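Local atomic coordinates of lipid-transfer protein (Thermomonospora curvata, PDB entry 6OK1), a protein that belongs to the thiolase superfamily as a lipid-transfer protein and is built on the thiolase fold. Residues D49-F54 with T68-L73; V104-R109 with A223-S228. One frame throughout, in Å; residues are numbered along the deposited sequence.

Both contacts reach the same sheet in the N-terminal half of the thiolase fold, where strands 50-54 and 104-112 are neighbours; their centres lie about 9 Å apart. Contact 2 is wholly buried and pairs two strands through backbone hydrogen bonds with valine-rich faces. Contact 1 is smaller and more polar at one end: a loop meets the start of strand 50-54 through leucine and isoleucine side chains, while backbone carbonyls of that loop hold a sodium ion. The two meet directly, since D49 OD1 accepts a hydrogen bond from V104 N, L51 packs on V106, and T53 OG1 is hydrogen-bonded to Y108 O.

Contact 1 of 2, residues D49-F54 with T68-L73; sequences DGLVTF and TGIGEL. With NA (sodium ion), chain E.
A sodium site and the beta-alpha-beta crossover around it bring D49 and L51, at the start of strand 50-54, against I70 and L73 in the loop that follows helix 61-68. The ion is held by carbonyl oxygens rather than carboxylates: I70 O lies 2.2 Å and E72 O 2.4 Å from the sodium, and V48 O, just before D49, is a third protein ligand. Waters 1 and 2 bring the ligands to five, and the metal ties the loop to the residue leading into the strand.

Beside the metal the contact is apolar. The side chains of L51 and I70 meet tip to tip, with L51 CD2 4.1 Å from I70 CD1. L73 crosses L51 at about a right angle. A chi1 of -73° sets L51 CG anti to the carbonyl carbon, where it meets L73 CD2 at 4.0 Å; the other methyl of L73, CD1, meets L51 CD1.

In the crossover, the chain leaves strand 50-54, runs through helix 61-68 and returns in parallel as strand 75-79, with 68-73 in the loop that leads into this last strand. G69, at positive phi, takes the chain out of the helix, and I70 N makes a weak hydrogen bond back to T68 OG1.

At the backbone, D49 O receives a CA-H...O contact from L73 CA at 3.6 Å, and L73 CD2 sits 3.9 Å from G50 N. The carboxylate of D49 turns instead to V104 N and E103 N, accepting a hydrogen bond from each. The second subunit also reaches the loop: its Y251 packs on E72 and its S249 on L73.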
# COMPACT_ATOMS: atom_id res chain seq x y z
N ASP A 49 -10.11 -9.00 -13.65
CA ASP A 49 -10.34 -7.56 -13.59
C ASP A 49 -9.91 -6.96 -12.26
O ASP A 49 -10.16 -5.76 -12.03
CB ASP A 49 -11.80 -7.23 -13.91
CG ASP A 49 -12.80 -7.98 -13.06
OD1 ASP A 49 -12.40 -8.67 -12.11
OD2 ASP A 49 -14.02 -7.86 -13.35
N GLY A 50 -9.26 -7.73 -11.40
CA GLY A 50 -8.77 -7.20 -10.13
C GLY A 50 -7.46 -7.84 -9.73
O GLY A 50 -7.22 -9.03 -9.99
N LEU A 51 -6.61 -7.04 -9.06
CA LEU A 51 -5.34 -7.52 -8.53
C LEU A 51 -5.11 -6.92 -7.15
O LEU A 51 -5.26 -5.71 -6.97
CB LEU A 51 -4.16 -7.14 -9.43
CG LEU A 51 -4.03 -7.91 -10.75
CD1 LEU A 51 -2.88 -7.36 -11.61
CD2 LEU A 51 -3.86 -9.40 -10.54
N VAL A 52 -4.72 -7.76 -6.20
CA VAL A 52 -4.44 -7.34 -4.82
C VAL A 52 -3.07 -7.88 -4.41
O VAL A 52 -2.76 -9.05 -4.65
CB VAL A 52 -5.53 -7.82 -3.84
CG1 VAL A 52 -5.27 -7.25 -2.46
CG2 VAL A 52 -6.95 -7.41 -4.34
N THR A 53 -2.24 -7.04 -3.80
CA THR A 53 -0.98 -7.54 -3.25
C THR A 53 -0.65 -6.76 -1.98
O THR A 53 -1.49 -6.05 -1.43
CB THR A 53 0.14 -7.52 -4.31
OG1 THR A 53 1.31 -8.14 -3.79
CG2 THR A 53 0.49 -6.12 -4.75
N PHE A 54 0.57 -6.95 -1.49
CA PHE A 54 1.08 -6.29 -0.30
C PHE A 54 1.65 -4.91 -0.65
O PHE A 54 2.16 -4.70 -1.75
CB PHE A 54 2.21 -7.09 0.34
CG PHE A 54 1.82 -8.45 0.95
CD1 PHE A 54 0.70 -9.20 0.52
CD2 PHE A 54 2.65 -8.99 1.93
CE1 PHE A 54 0.44 -10.45 1.07
CE2 PHE A 54 2.37 -10.26 2.49
CZ PHE A 54 1.27 -10.96 2.08
N THR A 68 1.20 -10.25 -18.25
CA THR A 68 0.42 -11.48 -18.31
C THR A 68 -0.75 -11.43 -19.28
O THR A 68 -1.35 -12.48 -19.54
CB THR A 68 -0.13 -11.85 -16.94
OG1 THR A 68 -0.97 -10.78 -16.47
CG2 THR A 68 1.01 -12.12 -15.98
N GLY A 69 -1.11 -10.25 -19.79
CA GLY A 69 -2.29 -10.14 -20.63
C GLY A 69 -3.59 -9.98 -19.88
O GLY A 69 -4.66 -10.11 -20.49
N ILE A 70 -3.52 -9.71 -18.57
CA ILE A 70 -4.71 -9.37 -17.79
C ILE A 70 -5.35 -8.10 -18.31
O ILE A 70 -6.58 -7.92 -18.24
CB ILE A 70 -4.32 -9.29 -16.29
CG1 ILE A 70 -4.15 -10.70 -15.75
CG2 ILE A 70 -5.32 -8.49 -15.48
CD1 ILE A 70 -3.49 -10.78 -14.38
N GLY A 71 -4.55 -7.17 -18.82
CA GLY A 71 -5.11 -5.99 -19.46
C GLY A 71 -5.73 -5.03 -18.46
O GLY A 71 -5.13 -4.70 -17.43
N GLU A 72 -6.95 -4.60 -18.73
CA GLU A 72 -7.61 -3.60 -17.90
C GLU A 72 -7.92 -4.15 -16.52
O GLU A 72 -8.16 -5.35 -16.35
CB GLU A 72 -8.92 -3.14 -18.54
CG GLU A 72 -8.78 -2.38 -19.84
CD GLU A 72 -10.14 -2.12 -20.47
OE1 GLU A 72 -10.96 -3.07 -20.52
OE2 GLU A 72 -10.42 -0.98 -20.87
N LEU A 73 -7.98 -3.25 -15.55
CA LEU A 73 -8.37 -3.56 -14.19
C LEU A 73 -9.45 -2.61 -13.69
O LEU A 73 -9.37 -1.39 -13.90
CB LEU A 73 -7.19 -3.47 -13.25
CG LEU A 73 -5.99 -4.40 -13.52
CD1 LEU A 73 -4.80 -3.97 -12.68
CD2 LEU A 73 -6.34 -5.83 -13.23
NA NA E . -8.55 -7.43 -17.39
O HOH W 1 -10.99 -7.16 -17.73
O HOH W 2 -8.96 -7.32 -19.63

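Contact 2 of 2, residues V104-R109 with A223-S228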
# COMPACT_ATOMS: atom_id res chain seq x y z
N VAL A 104 -13.25 -11.24 -11.12
CA VAL A 104 -12.15 -12.20 -11.04
C VAL A 104 -10.93 -11.47 -10.51
O VAL A 104 -10.35 -10.64 -11.21
CB VAL A 104 -11.82 -12.83 -12.40
CG1 VAL A 104 -10.72 -13.83 -12.27
CG2 VAL A 104 -13.08 -13.50 -13.00
N VAL A 105 -10.54 -11.77 -9.27
CA VAL A 105 -9.48 -11.04 -8.58
C VAL A 105 -8.35 -12.01 -8.30
O VAL A 105 -8.59 -13.10 -7.78
CB VAL A 105 -9.99 -10.37 -7.30
CG1 VAL A 105 -8.87 -9.52 -6.68
CG2 VAL A 105 -11.25 -9.51 -7.61
N VAL A 106 -7.12 -11.62 -8.62
CA VAL A 106 -5.95 -12.41 -8.26
C VAL A 106 -5.19 -11.72 -7.13
O VAL A 106 -4.84 -10.55 -7.24
CB VAL A 106 -5.04 -12.66 -9.46
CG1 VAL A 106 -3.95 -13.62 -9.10
CG2 VAL A 106 -5.86 -13.22 -10.64
N CYS A 107 -4.94 -12.46 -6.05
CA CYS A 107 -4.14 -12.01 -4.93
C CYS A 107 -2.77 -12.65 -5.04
O CYS A 107 -2.69 -13.86 -5.28
CB CYS A 107 -4.80 -12.40 -3.60
SG CYS A 107 -6.54 -12.01 -3.48
N TYR A 108 -1.69 -11.87 -4.89
CA TYR A 108 -0.37 -12.45 -5.12
C TYR A 108 0.70 -11.81 -4.23
O TYR A 108 0.53 -10.72 -3.69
CB TYR A 108 0.06 -12.32 -6.59
CG TYR A 108 0.25 -10.89 -7.07
CD1 TYR A 108 -0.80 -10.16 -7.56
CD2 TYR A 108 1.50 -10.27 -7.04
CE1 TYR A 108 -0.62 -8.85 -8.00
CE2 TYR A 108 1.68 -8.96 -7.46
CZ TYR A 108 0.62 -8.27 -7.95
OH TYR A 108 0.75 -6.98 -8.37
N ARG A 109 1.82 -12.53 -4.10
CA ARG A 109 3.03 -12.03 -3.47
C ARG A 109 4.17 -12.82 -4.07
O ARG A 109 4.10 -14.05 -4.15
CB ARG A 109 2.98 -12.20 -1.94
CG ARG A 109 4.12 -11.54 -1.18
CD ARG A 109 3.96 -10.04 -1.13
NE ARG A 109 4.99 -9.42 -0.29
CZ ARG A 109 6.14 -8.91 -0.72
NH1 ARG A 109 6.47 -8.89 -2.01
NH2 ARG A 109 6.99 -8.41 0.18
N ALA A 223 0.04 -17.17 -5.78
CA ALA A 223 -1.13 -16.43 -6.24
C ALA A 223 -2.39 -17.24 -5.96
O ALA A 223 -2.35 -18.45 -5.78
CB ALA A 223 -1.05 -16.11 -7.74
N LEU A 224 -3.51 -16.52 -5.87
CA LEU A 224 -4.82 -17.07 -5.50
C LEU A 224 -5.87 -16.35 -6.34
O LEU A 224 -5.84 -15.12 -6.41
CB LEU A 224 -5.13 -16.84 -4.02
CG LEU A 224 -4.05 -17.22 -3.00
CD1 LEU A 224 -4.30 -16.54 -1.68
CD2 LEU A 224 -3.99 -18.72 -2.78
N VAL A 225 -6.81 -17.10 -6.93
CA VAL A 225 -7.89 -16.55 -7.76
C VAL A 225 -9.20 -16.59 -6.98
O VAL A 225 -9.63 -17.66 -6.54
CB VAL A 225 -8.03 -17.32 -9.08
CG1 VAL A 225 -9.25 -16.83 -9.85
CG2 VAL A 225 -6.79 -17.13 -9.92
N VAL A 226 -9.85 -15.44 -6.86
CA VAL A 226 -11.10 -15.31 -6.11
C VAL A 226 -12.19 -14.92 -7.10
O VAL A 226 -12.00 -14.00 -7.91
CB VAL A 226 -10.96 -14.27 -4.98
CG1 VAL A 226 -12.29 -14.04 -4.23
CG2 VAL A 226 -9.87 -14.71 -3.98
N VAL A 227 -13.33 -15.61 -7.04
CA VAL A 227 -14.48 -15.31 -7.87
C VAL A 227 -15.74 -15.42 -7.02
O VAL A 227 -15.68 -15.81 -5.85
CB VAL A 227 -14.58 -16.27 -9.09
CG1 VAL A 227 -13.42 -16.07 -10.00
CG2 VAL A 227 -14.63 -17.69 -8.61
N SER A 228 -16.90 -15.12 -7.61
CA SER A 228 -18.12 -15.39 -6.87
C SER A 228 -18.28 -16.89 -6.64
O SER A 228 -17.79 -17.72 -7.42
CB SER A 228 -19.34 -14.84 -7.61
OG SER A 228 -19.60 -15.63 -8.76
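V105 and V226 form a hydrogen-bonded antiparallel pair, joined by two backbone bonds: V105 N to V226 O at 3.0 Å and V226 N to V105 O at 2.8 Å, both nearly straight. C107 and L224 repeat the pattern two residues along. There C107 N donates to L224 O at 2.8 Å, whereas the return bond from L224 N to C107 O is more bent, with 140° at the hydrogen. CA-H...O contacts supplement these bonds; in the shortest, A223 CA approaches C107 O at 3.2 Å, and V106 CA likewise faces L224 O.

The strands run antiparallel, their axes at 163°, in the sheet of the N-terminal half of the thiolase fold. The strand order there is 75-79, 50-54, 104-112, 219-228, 8-15, with 219-228 antiparallel to both its neighbours.

Apolar contacts divide between the two faces. On the face carrying V104, V106, Y108, A223, V225 and V227, branched methyls meet. V104 lies side by side with V227, pointing the same way, its CG2 4.0 Å from V227 CG1, while its CG1 meets V225 CG1. V106 CG2 touches V225 CG2, while V106 CG1, anti to the backbone N (chi1 -172°), lies 3.6 Å from L224 O and 4.1 Å from A223 CB. Helix 26-40 covers this face through V34 and A37. Y108 shares only CB with A223 CB; its ring leads away from 223-228 toward the strand 50-54 side, where OH is hydrogen-bonded to S59 O.

On the face of V105, C107, L224 and V226, C107 SG lies 4.3 Å from V226 CG2. Here A93 of helix 86-98 packs on V105, C107 and V226, and I13 of strand 8-15 touches L224.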